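Local atomic coordinates of protein adenylyltransferase VopS (Vibrio parahaemolyticus, PDB entry 3LET), a protein that transfers AMP from ATP to a threonine of host Rho GTPases, blocking their signalling to downstream effectors and so inhibiting actin assembly in infected cells. Residues G264-G276 / L302-K314. Residues are numbered along the deposited sequence; the frame is centred on the assembly and turned at random.
Sequences GKHLFAGVIGYHG and LAMNAENSLHGIK
Phe268 and His311 meet rim to rim in the Fic (Fido) domain where the end of helix 260-274 (segment 264-276) packs against the last helix, 304-311 (segment 302-314), the two segment axes crossing at -66°. His311 is a knob among Phe268, Ala269, Ile272 and Gly273, with its CB 3.6 Å from Ile272 CG2 and its CD2 3.7 Å from Phe268 CE2. The Phe268 ring, its CG anti to the backbone N (chi1 174°), reaches across to the second helix. Leu302 CD1 lies over the centre of one face in a CH-pi contact, 4.1 Å from the ring centroid, while Ile272 CD1, one turn along Phe268's own helix, covers the opposite face toward the rim. Glu307 passes at about a right angle to this ring, and its CG comes 3.6 Å from Phe268 CZ. Beyond that aliphatic contact its carboxylate OE1 forms a salt bridge with Arg286, which probably binds ATP; this places the contact beside the probable nucleotide site. Leu310 inserts between Lys265 and Phe268; its CD2 touches Lys265 CB, and Lys265 NZ hydrogen-bonds to Tyr151 O. Small residues let the backbones close in: Ala269 CB packs 3.3 Å from Leu310 O, whose hydrogen-bond partner is His137 NE2, and Gly273 CA lies 3.5 Å from His311 O. One water donates to both Gly273 O and His311 O, joining the two helix ends. The first helix finishes in a Schellman motif with His275 at positive phi, and Ile313 CD1 packs against Gly273 O and His275 NE2. The turn of the His311 ring is set by Ile313, whose backbone N-H meets ND1 in the imidazole plane, with Ile313 N 3.1 Å from His311 ND1 and an angle of 163°.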
ATOM      1  N   GLY A 264       8.128 -18.272   0.019  1.00 15.54           N
ATOM      2  CA  GLY A 264       7.382 -17.933  -1.180  1.00 17.17           C
ATOM      3  C   GLY A 264       5.900 -17.743  -0.882  1.00 16.76           C
ATOM      4  O   GLY A 264       5.240 -16.852  -1.409  1.00 14.78           O
ATOM      5  N   LYS A 265       5.355 -18.624  -0.052  1.00 15.05           N
ATOM      6  CA  LYS A 265       3.939 -18.553   0.308  1.00 17.75           C
ATOM      7  C   LYS A 265       3.601 -17.252   1.015  1.00 15.20           C
ATOM      8  O   LYS A 265       2.545 -16.663   0.771  1.00 14.66           O
ATOM      9  CB  LYS A 265       3.562 -19.734   1.216  1.00 17.76           C
ATOM     10  CG  LYS A 265       3.589 -21.035   0.459  1.00 15.98           C
ATOM     11  CD  LYS A 265       3.069 -22.178   1.328  1.00 24.49           C
ATOM     12  CE  LYS A 265       3.812 -23.464   1.054  1.00 51.34           C
ATOM     13  NZ  LYS A 265       3.174 -24.169  -0.052  1.00 55.10           N
ATOM     14  N   HIS A 266       4.468 -16.843   1.928  1.00 14.03           N
ATOM     15  CA  HIS A 266       4.230 -15.623   2.699  1.00 18.07           C
ATOM     16  C   HIS A 266       4.343 -14.395   1.809  1.00 21.19           C
ATOM     17  O   HIS A 266       3.618 -13.428   1.994  1.00 16.63           O
ATOM     18  CB  HIS A 266       5.219 -15.502   3.857  1.00 15.55           C
ATOM     19  CG  HIS A 266       4.931 -16.443   4.982  1.00 18.41           C
ATOM     20  ND1 HIS A 266       4.008 -16.155   5.963  1.00 21.90           N
ATOM     21  CD2 HIS A 266       5.425 -17.672   5.273  1.00 21.48           C
ATOM     22  CE1 HIS A 266       3.952 -17.163   6.820  1.00 36.66           C
ATOM     23  NE2 HIS A 266       4.803 -18.095   6.429  1.00 27.57           N
ATOM     24  N   LEU A 267       5.251 -14.426   0.840  1.00 13.63           N
ATOM     25  CA  LEU A 267       5.336 -13.304  -0.096  1.00  9.94           C
ATOM     26  C   LEU A 267       4.122 -13.224  -1.008  1.00 19.06           C
ATOM     27  O   LEU A 267       3.578 -12.152  -1.240  1.00 18.38           O
ATOM     28  CB  LEU A 267       6.626 -13.394  -0.918  1.00 11.29           C
ATOM     29  CG  LEU A 267       7.885 -13.189  -0.044  1.00 16.69           C
ATOM     30  CD1 LEU A 267       9.105 -13.429  -0.936  1.00 17.72           C
ATOM     31  CD2 LEU A 267       7.933 -11.769   0.582  1.00 18.02           C
ATOM     32  N   PHE A 268       3.709 -14.364  -1.531  1.00 11.15           N
ATOM     33  CA  PHE A 268       2.511 -14.455  -2.375  1.00 12.73           C
ATOM     34  C   PHE A 268       1.292 -13.926  -1.612  1.00 13.94           C
ATOM     35  O   PHE A 268       0.512 -13.118  -2.128  1.00 12.07           O
ATOM     36  CB  PHE A 268       2.304 -15.937  -2.773  1.00 12.02           C
ATOM     37  CG  PHE A 268       1.020 -16.199  -3.524  1.00 15.11           C
ATOM     38  CD1 PHE A 268       1.016 -16.292  -4.922  1.00 15.77           C
ATOM     39  CD2 PHE A 268      -0.177 -16.371  -2.828  1.00 13.85           C
ATOM     40  CE1 PHE A 268      -0.125 -16.519  -5.605  1.00 19.71           C
ATOM     41  CE2 PHE A 268      -1.342 -16.613  -3.515  1.00 13.24           C
ATOM     42  CZ  PHE A 268      -1.326 -16.674  -4.915  1.00 15.33           C
ATOM     43  N   ALA A 269       1.114 -14.388  -0.376  1.00 15.49           N
ATOM     44  CA  ALA A 269      -0.031 -13.978   0.438  1.00 14.93           C
ATOM     45  C   ALA A 269       0.003 -12.476   0.691  1.00 15.54           C
ATOM     46  O   ALA A 269      -1.026 -11.796   0.660  1.00 15.90           O
ATOM     47  CB  ALA A 269      -0.019 -14.733   1.812  1.00 15.23           C
ATOM     48  N   GLY A 270       1.183 -11.968   1.011  1.00 13.80           N
ATOM     49  CA  GLY A 270       1.328 -10.560   1.345  1.00 15.15           C
ATOM     50  C   GLY A 270       1.030  -9.639   0.189  1.00 10.92           C
ATOM     51  O   GLY A 270       0.346  -8.613   0.343  1.00 14.25           O
ATOM     52  N   VAL A 271       1.579  -9.944  -0.977  1.00 12.09           N
ATOM     53  CA  VAL A 271       1.364  -9.076  -2.133  1.00 12.98           C
ATOM     54  C   VAL A 271      -0.107  -9.060  -2.531  1.00 14.39           C
ATOM     55  O   VAL A 271      -0.692  -8.013  -2.751  1.00 13.57           O
ATOM     56  CB  VAL A 271       2.164  -9.551  -3.370  1.00 16.43           C
ATOM     57  CG1 VAL A 271       1.792  -8.678  -4.596  1.00 15.33           C
ATOM     58  CG2 VAL A 271       3.639  -9.483  -3.076  1.00 15.20           C
ATOM     59  N   ILE A 272      -0.713 -10.236  -2.647  1.00 12.32           N
ATOM     60  CA  ILE A 272      -2.041 -10.291  -3.217  1.00 12.92           C
ATOM     61  C   ILE A 272      -3.048  -9.943  -2.134  1.00 15.74           C
ATOM     62  O   ILE A 272      -4.019  -9.218  -2.381  1.00 18.20           O
ATOM     63  CB  ILE A 272      -2.354 -11.674  -3.836  1.00 10.43           C
ATOM     64  CG1 ILE A 272      -1.450 -11.913  -5.058  1.00 12.29           C
ATOM     65  CG2 ILE A 272      -3.813 -11.749  -4.279  1.00 23.23           C
ATOM     66  CD1 ILE A 272      -1.394 -13.411  -5.479  1.00 13.55           C
ATOM     67  N   GLY A 273      -2.777 -10.415  -0.929  1.00 14.28           N
ATOM     68  CA  GLY A 273      -3.698 -10.263   0.194  1.00 18.70           C
ATOM     69  C   GLY A 273      -3.826  -8.825   0.685  1.00 17.85           C
ATOM     70  O   GLY A 273      -4.873  -8.418   1.181  1.00 15.33           O
ATOM     71  N   TYR A 274      -2.744  -8.072   0.602  1.00 12.76           N
ATOM     72  CA  TYR A 274      -2.774  -6.665   1.025  1.00  9.62           C
ATOM     73  C   TYR A 274      -3.020  -5.752  -0.177  1.00 16.34           C
ATOM     74  O   TYR A 274      -3.216  -4.550   0.002  1.00 14.79           O
ATOM     75  CB  TYR A 274      -1.440  -6.288   1.660  1.00  9.22           C
ATOM     76  CG  TYR A 274      -1.227  -6.776   3.076  1.00 10.95           C
ATOM     77  CD1 TYR A 274      -2.221  -6.573   4.060  1.00 11.08           C
ATOM     78  CD2 TYR A 274      -0.021  -7.365   3.455  1.00 12.69           C
ATOM     79  CE1 TYR A 274      -2.023  -6.964   5.355  1.00 15.12           C
ATOM     80  CE2 TYR A 274       0.185  -7.775   4.752  1.00 16.00           C
ATOM     81  CZ  TYR A 274      -0.830  -7.568   5.698  1.00 16.95           C
ATOM     82  OH  TYR A 274      -0.663  -7.959   6.986  1.00 16.96           O
ATOM     83  N   HIS A 275      -3.003  -6.310  -1.394  1.00 13.56           N
ATOM     84  CA  HIS A 275      -3.130  -5.508  -2.624  1.00 13.91           C
ATOM     85  C   HIS A 275      -2.005  -4.478  -2.645  1.00 17.22           C
ATOM     86  O   HIS A 275      -2.250  -3.269  -2.621  1.00 14.19           O
ATOM     87  CB  HIS A 275      -4.486  -4.797  -2.696  1.00 16.16           C
ATOM     88  CG  HIS A 275      -5.630  -5.749  -2.833  1.00 33.64           C
ATOM     89  ND1 HIS A 275      -6.103  -6.166  -4.059  1.00 36.01           N
ATOM     90  CD2 HIS A 275      -6.352  -6.418  -1.902  1.00 41.96           C
ATOM     91  CE1 HIS A 275      -7.090  -7.025  -3.877  1.00 47.02           C
ATOM     92  NE2 HIS A 275      -7.261  -7.194  -2.578  1.00 47.43           N
ATOM     93  N   GLY A 276      -0.770  -4.954  -2.660  1.00 15.49           N
ATOM     94  CA  GLY A 276       0.384  -4.076  -2.484  1.00 14.10           C
ATOM     95  C   GLY A 276       0.715  -3.193  -3.679  1.00 23.28           C
ATOM     96  O   GLY A 276       1.549  -2.269  -3.549  1.00 19.73           O
ATOM     97  N   LEU A 302       1.458 -23.946  -7.092  1.00 17.69           N
ATOM     98  CA  LEU A 302       0.344 -23.880  -6.144  1.00 17.90           C
ATOM     99  C   LEU A 302      -0.967 -24.287  -6.776  1.00 17.94           C
ATOM    100  O   LEU A 302      -1.312 -23.812  -7.851  1.00 24.96           O
ATOM    101  CB  LEU A 302       0.168 -22.437  -5.638  1.00 15.44           C
ATOM    102  CG  LEU A 302       1.280 -21.887  -4.743  1.00 20.97           C
ATOM    103  CD1 LEU A 302       1.100 -20.369  -4.483  1.00 19.25           C
ATOM    104  CD2 LEU A 302       1.312 -22.652  -3.433  1.00 22.88           C
ATOM    105  N   ALA A 303      -1.735 -25.132  -6.090  1.00 20.02           N
ATOM    106  CA  ALA A 303      -3.117 -25.391  -6.508  1.00 27.04           C
ATOM    107  C   ALA A 303      -3.931 -24.101  -6.350  1.00 22.12           C
ATOM    108  O   ALA A 303      -3.561 -23.244  -5.569  1.00 21.05           O
ATOM    109  CB  ALA A 303      -3.731 -26.498  -5.664  1.00 34.32           C
ATOM    110  N   MET A 304      -5.024 -23.953  -7.093  1.00 21.13           N
ATOM    111  CA  MET A 304      -5.865 -22.765  -6.943  1.00 27.01           C
ATOM    112  C   MET A 304      -6.415 -22.670  -5.537  1.00 22.94           C
ATOM    113  O   MET A 304      -6.494 -21.592  -4.960  1.00 19.31           O
ATOM    114  CB  MET A 304      -7.024 -22.783  -7.931  1.00 38.01           C
ATOM    115  CG  MET A 304      -6.614 -22.464  -9.352  1.00 49.68           C
ATOM    116  SD  MET A 304      -8.066 -22.215 -10.396  1.00 69.20           S
ATOM    117  CE  MET A 304      -9.114 -21.215  -9.322  1.00 38.38           C
ATOM    118  N   ASN A 305      -6.811 -23.812  -4.993  1.00 24.84           N
ATOM    119  CA  ASN A 305      -7.240 -23.893  -3.607  1.00 28.00           C
ATOM    120  C   ASN A 305      -6.202 -23.335  -2.637  1.00 22.46           C
ATOM    121  O   ASN A 305      -6.551 -22.678  -1.647  1.00 22.06           O
ATOM    122  CB  ASN A 305      -7.506 -25.355  -3.256  1.00 27.20           C
ATOM    123  CG  ASN A 305      -8.891 -25.788  -3.633  1.00 38.23           C
ATOM    124  OD1 ASN A 305      -9.734 -24.964  -4.010  1.00 42.36           O
ATOM    125  ND2 ASN A 305      -9.150 -27.086  -3.535  1.00 38.84           N
ATOM    126  N   ALA A 306      -4.927 -23.609  -2.912  1.00 18.56           N
ATOM    127  CA  ALA A 306      -3.858 -23.160  -2.035  1.00 13.38           C
ATOM    128  C   ALA A 306      -3.653 -21.650  -2.201  1.00 14.73           C
ATOM    129  O   ALA A 306      -3.506 -20.920  -1.209  1.00 18.14           O
ATOM    130  CB  ALA A 306      -2.585 -23.909  -2.349  1.00 20.95           C
ATOM    131  N   GLU A 307      -3.644 -21.163  -3.447  1.00 16.41           N
ATOM    132  CA  GLU A 307      -3.550 -19.701  -3.655  1.00 13.15           C
ATOM    133  C   GLU A 307      -4.654 -18.986  -2.877  1.00 15.62           C
ATOM    134  O   GLU A 307      -4.406 -17.979  -2.195  1.00 15.37           O
ATOM    135  CB  GLU A 307      -3.681 -19.346  -5.132  1.00 13.94           C
ATOM    136  CG  GLU A 307      -2.522 -19.845  -6.000  1.00 15.87           C
ATOM    137  CD  GLU A 307      -2.596 -19.249  -7.404  1.00 29.52           C
ATOM    138  OE1 GLU A 307      -3.548 -18.494  -7.662  1.00 26.63           O
ATOM    139  OE2 GLU A 307      -1.711 -19.521  -8.249  1.00 29.32           O
ATOM    140  N   ASN A 308      -5.884 -19.486  -2.991  1.00 15.60           N
ATOM    141  CA  ASN A 308      -7.012 -18.839  -2.345  1.00 18.67           C
ATOM    142  C   ASN A 308      -6.874 -18.851  -0.831  1.00 21.86           C
ATOM    143  O   ASN A 308      -7.162 -17.853  -0.177  1.00 17.05           O
ATOM    144  CB  ASN A 308      -8.329 -19.475  -2.784  1.00 26.37           C
ATOM    145  CG  ASN A 308      -8.639 -19.186  -4.236  1.00 33.93           C
ATOM    146  OD1 ASN A 308      -8.228 -18.155  -4.768  1.00 37.45           O
ATOM    147  ND2 ASN A 308      -9.342 -20.101  -4.891  1.00 32.35           N
ATOM    148  N   SER A 309      -6.406 -19.961  -0.276  1.00 15.76           N
ATOM    149  CA  SER A 309      -6.107 -20.040   1.155  1.00 21.73           C
ATOM    150  C   SER A 309      -5.031 -19.078   1.614  1.00 28.32           C
ATOM    151  O   SER A 309      -5.064 -18.617   2.754  1.00 20.16           O
ATOM    152  CB  SER A 309      -5.639 -21.441   1.529  1.00 27.97           C
ATOM    153  OG  SER A 309      -6.745 -22.285   1.682  1.00 37.02           O
ATOM    154  N   LEU A 310      -4.056 -18.800   0.756  1.00 21.15           N
ATOM    155  CA  LEU A 310      -2.965 -17.904   1.148  1.00 16.30           C
ATOM    156  C   LEU A 310      -3.407 -16.454   1.136  1.00 13.52           C
ATOM    157  O   LEU A 310      -3.200 -15.732   2.119  1.00 19.54           O
ATOM    158  CB  LEU A 310      -1.735 -18.075   0.220  1.00 12.16           C
ATOM    159  CG  LEU A 310      -1.035 -19.418   0.421  1.00 15.83           C
ATOM    160  CD1 LEU A 310      -0.083 -19.663  -0.749  1.00 16.25           C
ATOM    161  CD2 LEU A 310      -0.274 -19.502   1.755  1.00 13.12           C
ATOM    162  N   HIS A 311      -3.989 -16.001   0.033  1.00 12.50           N
ATOM    163  CA  HIS A 311      -4.233 -14.547  -0.048  1.00 12.74           C
ATOM    164  C   HIS A 311      -5.546 -14.179   0.628  1.00 13.46           C
ATOM    165  O   HIS A 311      -5.716 -13.050   1.063  1.00 20.47           O
ATOM    166  CB  HIS A 311      -4.161 -14.001  -1.482  1.00 15.39           C
ATOM    167  CG  HIS A 311      -5.061 -14.681  -2.471  1.00 16.88           C
ATOM    168  ND1 HIS A 311      -6.429 -14.707  -2.343  1.00 20.12           N
ATOM    169  CD2 HIS A 311      -4.782 -15.271  -3.660  1.00 14.73           C
ATOM    170  CE1 HIS A 311      -6.958 -15.323  -3.390  1.00 19.77           C
ATOM    171  NE2 HIS A 311      -5.979 -15.675  -4.203  1.00 23.17           N
ATOM    172  N   GLY A 312      -6.438 -15.149   0.756  1.00 17.94           N
ATOM    173  CA  GLY A 312      -7.679 -14.964   1.502  1.00 24.02           C
ATOM    174  C   GLY A 312      -8.717 -14.045   0.888  1.00 31.66           C
ATOM    175  O   GLY A 312      -9.694 -13.682   1.546  1.00 31.02           O
ATOM    176  N   ILE A 313      -8.505 -13.647  -0.360  1.00 21.00           N
ATOM    177  CA  ILE A 313      -9.405 -12.728  -1.033  1.00 27.89           C
ATOM    178  C   ILE A 313     -10.616 -13.503  -1.533  1.00 38.43           C
ATOM    179  O   ILE A 313     -10.470 -14.536  -2.165  1.00 35.34           O
ATOM    180  CB  ILE A 313      -8.717 -12.040  -2.225  1.00 30.94           C
ATOM    181  CG1 ILE A 313      -7.425 -11.344  -1.770  1.00 31.45           C
ATOM    182  CG2 ILE A 313      -9.666 -11.058  -2.891  1.00 42.14           C
ATOM    183  CD1 ILE A 313      -7.614 -10.431  -0.559  1.00 47.67           C
ATOM    184  N   LYS A 314     -11.809 -13.007  -1.233  1.00 45.36           N
ATOM    185  CA  LYS A 314     -13.039 -13.636  -1.716  1.00 59.64           C
ATOM    186  C   LYS A 314     -13.826 -12.700  -2.635  1.00 71.80           C
ATOM    187  O   LYS A 314     -13.982 -11.512  -2.346  1.00 79.36           O
ATOM    188  CB  LYS A 314     -13.920 -14.071  -0.543  1.00 55.05           C
ATOM    189  CG  LYS A 314     -13.207 -14.969   0.449  1.00 52.70           C
ATOM    190  CD  LYS A 314     -13.964 -16.267   0.638  1.00 60.37           C
ATOM    191  CE  LYS A 314     -13.035 -17.404   1.007  1.00 63.54           C
ATOM    192  NZ  LYS A 314     -13.655 -18.733   0.722  1.00 67.04           N
TER
HETATM  193  O   HOH W   1      -6.340 -10.743   2.670  1.00 26.96           O